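Cobalamin (Vitamin B12) biosynthesis CbiX protein (Marinobacter aquaeolei, PDB 3LYH) probably acts as a metal-binding lyase of the CbiX chelatase family, whose members are linked to cobalamin (vitamin B12) biosynthesis. Local coordinates at residues Ala84-Leu89 / Ile97-Pro102. Sequence-based numbering, arbitrary orientation.
Sequences AMIERL and IRLAEP
Ile97 packs against Ile86 and Leu89 where helix 78-93 lies over strand 96-99, the outermost strand, within this chain, of the parallel sheet in the alpha/beta fold of this chelatase-clan protein. Helix 78-93 links the neighbouring parallel strands 64-69 and 96-99 in a beta-alpha-beta crossover, and here runs nearly antiparallel to the second strand, 172° between the local axes with 9.3 Å at closest approach. At Ile97, CB meets CG2 of Ile86 at 3.8 Å, and the same methyl of Ile86 rests on Ile97 O at 3.6 Å. The CG1-CD1 branch of Ile97 reaches Leu89, with CD1 3.9 Å from its CB; the Leu89 side chain also packs on helix 50-59. The CB of the next residue, Arg98, is directed away from the helix; its backbone hydrogen-bonds to Phe65 and Val67, and its guanidinium forms a salt bridge to Glu120 of the second subunit. The CB of Leu99 again points toward 84-89, and Val82 and Pro83 also touch this side chain. Ile86 thus spans both inward-facing strand residues: with CG1 anti to the carbonyl carbon (chi1 -70°) and CG2 anti to the backbone N, CG2 meets Ile97 alone, while the extended CG1-CD1 arm passes Ile97 CG2 and ends against Leu99. Replacing Ile86 by alanine removes both branches, which would probably open a gap between helix and strand and leave Leu99 CB without its apolar partner in 84-89. The side chains of Ile86 and Leu99 cross at about a right angle, Ile86 CD1 lying 3.7 Å from Leu99 CB and 4.0 Å from Leu99 CD1.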
loop_
_atom_site.group_PDB
_atom_site.type_symbol
_atom_site.label_atom_id
_atom_site.label_comp_id
_atom_site.label_asym_id
_atom_site.label_seq_id
_atom_site.Cartn_x
_atom_site.Cartn_y
_atom_site.Cartn_z
ATOM N N ALA B 84 -18.555 -8.658 -6.733
ATOM C CA ALA B 84 -19.985 -8.383 -6.925
ATOM C C ALA B 84 -20.205 -7.030 -7.632
ATOM O O ALA B 84 -21.112 -6.914 -8.435
ATOM C CB ALA B 84 -20.769 -8.458 -5.586
HETATM N N MSE B 85 -19.373 -6.025 -7.360
HETATM C CA MSE B 85 -19.472 -4.732 -8.051
HETATM C C MSE B 85 -19.175 -4.879 -9.535
HETATM O O MSE B 85 -19.868 -4.342 -10.380
HETATM C CB MSE B 85 -18.518 -3.717 -7.440
HETATM C CG MSE B 85 -18.972 -3.203 -6.124
HETATM SE SE MSE B 85 -17.567 -2.087 -5.441
HETATM C CE MSE B 85 -17.346 -0.900 -6.975
ATOM N N ILE B 86 -18.125 -5.656 -9.831
ATOM C CA ILE B 86 -17.729 -5.948 -11.214
ATOM C C ILE B 86 -18.831 -6.683 -11.991
ATOM O O ILE B 86 -19.188 -6.256 -13.100
ATOM C CB ILE B 86 -16.364 -6.688 -11.247
ATOM C CG1 ILE B 86 -15.255 -5.731 -10.835
ATOM C CG2 ILE B 86 -16.099 -7.275 -12.626
ATOM C CD1 ILE B 86 -13.853 -6.377 -10.754
ATOM N N GLU B 87 -19.455 -7.701 -11.399
ATOM C CA GLU B 87 -20.563 -8.377 -12.054
ATOM C C GLU B 87 -21.709 -7.413 -12.351
ATOM O O GLU B 87 -22.260 -7.448 -13.433
ATOM C CB GLU B 87 -21.048 -9.589 -11.245
ATOM C CG GLU B 87 -22.232 -10.378 -11.852
ATOM C CD GLU B 87 -21.886 -11.114 -13.198
ATOM O OE1 GLU B 87 -20.777 -11.740 -13.353
ATOM O OE2 GLU B 87 -22.767 -11.063 -14.095
ATOM N N ARG B 88 -22.035 -6.533 -11.409
ATOM C CA ARG B 88 -23.130 -5.570 -11.584
ATOM C C ARG B 88 -22.795 -4.560 -12.689
ATOM O O ARG B 88 -23.646 -4.229 -13.519
ATOM C CB ARG B 88 -23.402 -4.823 -10.277
ATOM C CG ARG B 88 -24.813 -4.284 -10.156
ATOM C CD ARG B 88 -24.877 -3.038 -9.283
ATOM N NE ARG B 88 -24.392 -1.885 -10.043
ATOM C CZ ARG B 88 -23.249 -1.218 -9.846
ATOM N NH1 ARG B 88 -22.393 -1.519 -8.859
ATOM N NH2 ARG B 88 -22.963 -0.210 -10.662
ATOM N N LEU B 89 -21.558 -4.071 -12.688
ATOM C CA LEU B 89 -21.140 -3.064 -13.689
ATOM C C LEU B 89 -21.122 -3.644 -15.091
ATOM O O LEU B 89 -21.485 -2.955 -16.062
ATOM C CB LEU B 89 -19.752 -2.525 -13.377
ATOM C CG LEU B 89 -19.580 -1.714 -12.094
ATOM C CD1 LEU B 89 -18.141 -1.701 -11.653
ATOM C CD2 LEU B 89 -20.091 -0.322 -12.350
ATOM N N ILE B 97 -14.817 -6.828 -17.609
ATOM C CA ILE B 97 -13.885 -6.278 -16.622
ATOM C C ILE B 97 -13.138 -7.413 -15.943
ATOM O O ILE B 97 -13.758 -8.213 -15.241
ATOM C CB ILE B 97 -14.611 -5.427 -15.548
ATOM C CG1 ILE B 97 -15.555 -4.419 -16.179
ATOM C CG2 ILE B 97 -13.615 -4.779 -14.516
ATOM C CD1 ILE B 97 -16.540 -3.761 -15.166
ATOM N N ARG B 98 -11.823 -7.475 -16.174
ATOM C CA ARG B 98 -10.951 -8.395 -15.481
ATOM C C ARG B 98 -10.548 -7.771 -14.151
ATOM O O ARG B 98 -10.277 -6.590 -14.088
ATOM C CB ARG B 98 -9.707 -8.681 -16.299
ATOM C CG ARG B 98 -8.776 -9.653 -15.637
ATOM C CD ARG B 98 -7.697 -10.192 -16.593
ATOM N NE ARG B 98 -6.599 -9.262 -16.842
ATOM C CZ ARG B 98 -5.544 -9.077 -16.031
ATOM N NH1 ARG B 98 -5.421 -9.747 -14.874
ATOM N NH2 ARG B 98 -4.598 -8.217 -16.386
ATOM N N LEU B 99 -10.491 -8.588 -13.111
ATOM C CA LEU B 99 -10.022 -8.169 -11.797
ATOM C C LEU B 99 -8.603 -8.708 -11.622
ATOM O O LEU B 99 -8.394 -9.919 -11.520
ATOM C CB LEU B 99 -10.987 -8.701 -10.727
ATOM C CG LEU B 99 -10.561 -8.504 -9.271
ATOM C CD1 LEU B 99 -10.324 -7.007 -9.044
ATOM C CD2 LEU B 99 -11.547 -9.088 -8.304
ATOM N N ALA B 100 -7.609 -7.818 -11.677
ATOM C CA ALA B 100 -6.225 -8.183 -11.431
ATOM C C ALA B 100 -5.976 -8.422 -9.945
ATOM O O ALA B 100 -6.774 -7.988 -9.100
ATOM C CB ALA B 100 -5.308 -7.081 -11.968
ATOM N N GLU B 101 -4.869 -9.111 -9.619
ATOM C CA GLU B 101 -4.420 -9.251 -8.232
ATOM C C GLU B 101 -4.118 -7.853 -7.642
ATOM O O GLU B 101 -3.726 -6.952 -8.379
ATOM C CB GLU B 101 -3.188 -10.201 -8.133
ATOM C CG GLU B 101 -1.857 -9.619 -8.661
ATOM C CD GLU B 101 -0.654 -10.594 -8.680
ATOM O OE1 GLU B 101 -0.858 -11.773 -8.275
ATOM O OE2 GLU B 101 0.473 -10.156 -9.122
ATOM N N PRO B 102 -4.248 -7.674 -6.315
ATOM C CA PRO B 102 -3.860 -6.428 -5.659
ATOM C C PRO B 102 -2.349 -6.167 -5.872
ATOM O O PRO B 102 -1.572 -7.145 -5.989
ATOM C CB PRO B 102 -4.146 -6.684 -4.190
ATOM C CG PRO B 102 -4.355 -8.061 -4.053
ATOM C CD PRO B 102 -4.689 -8.669 -5.317
#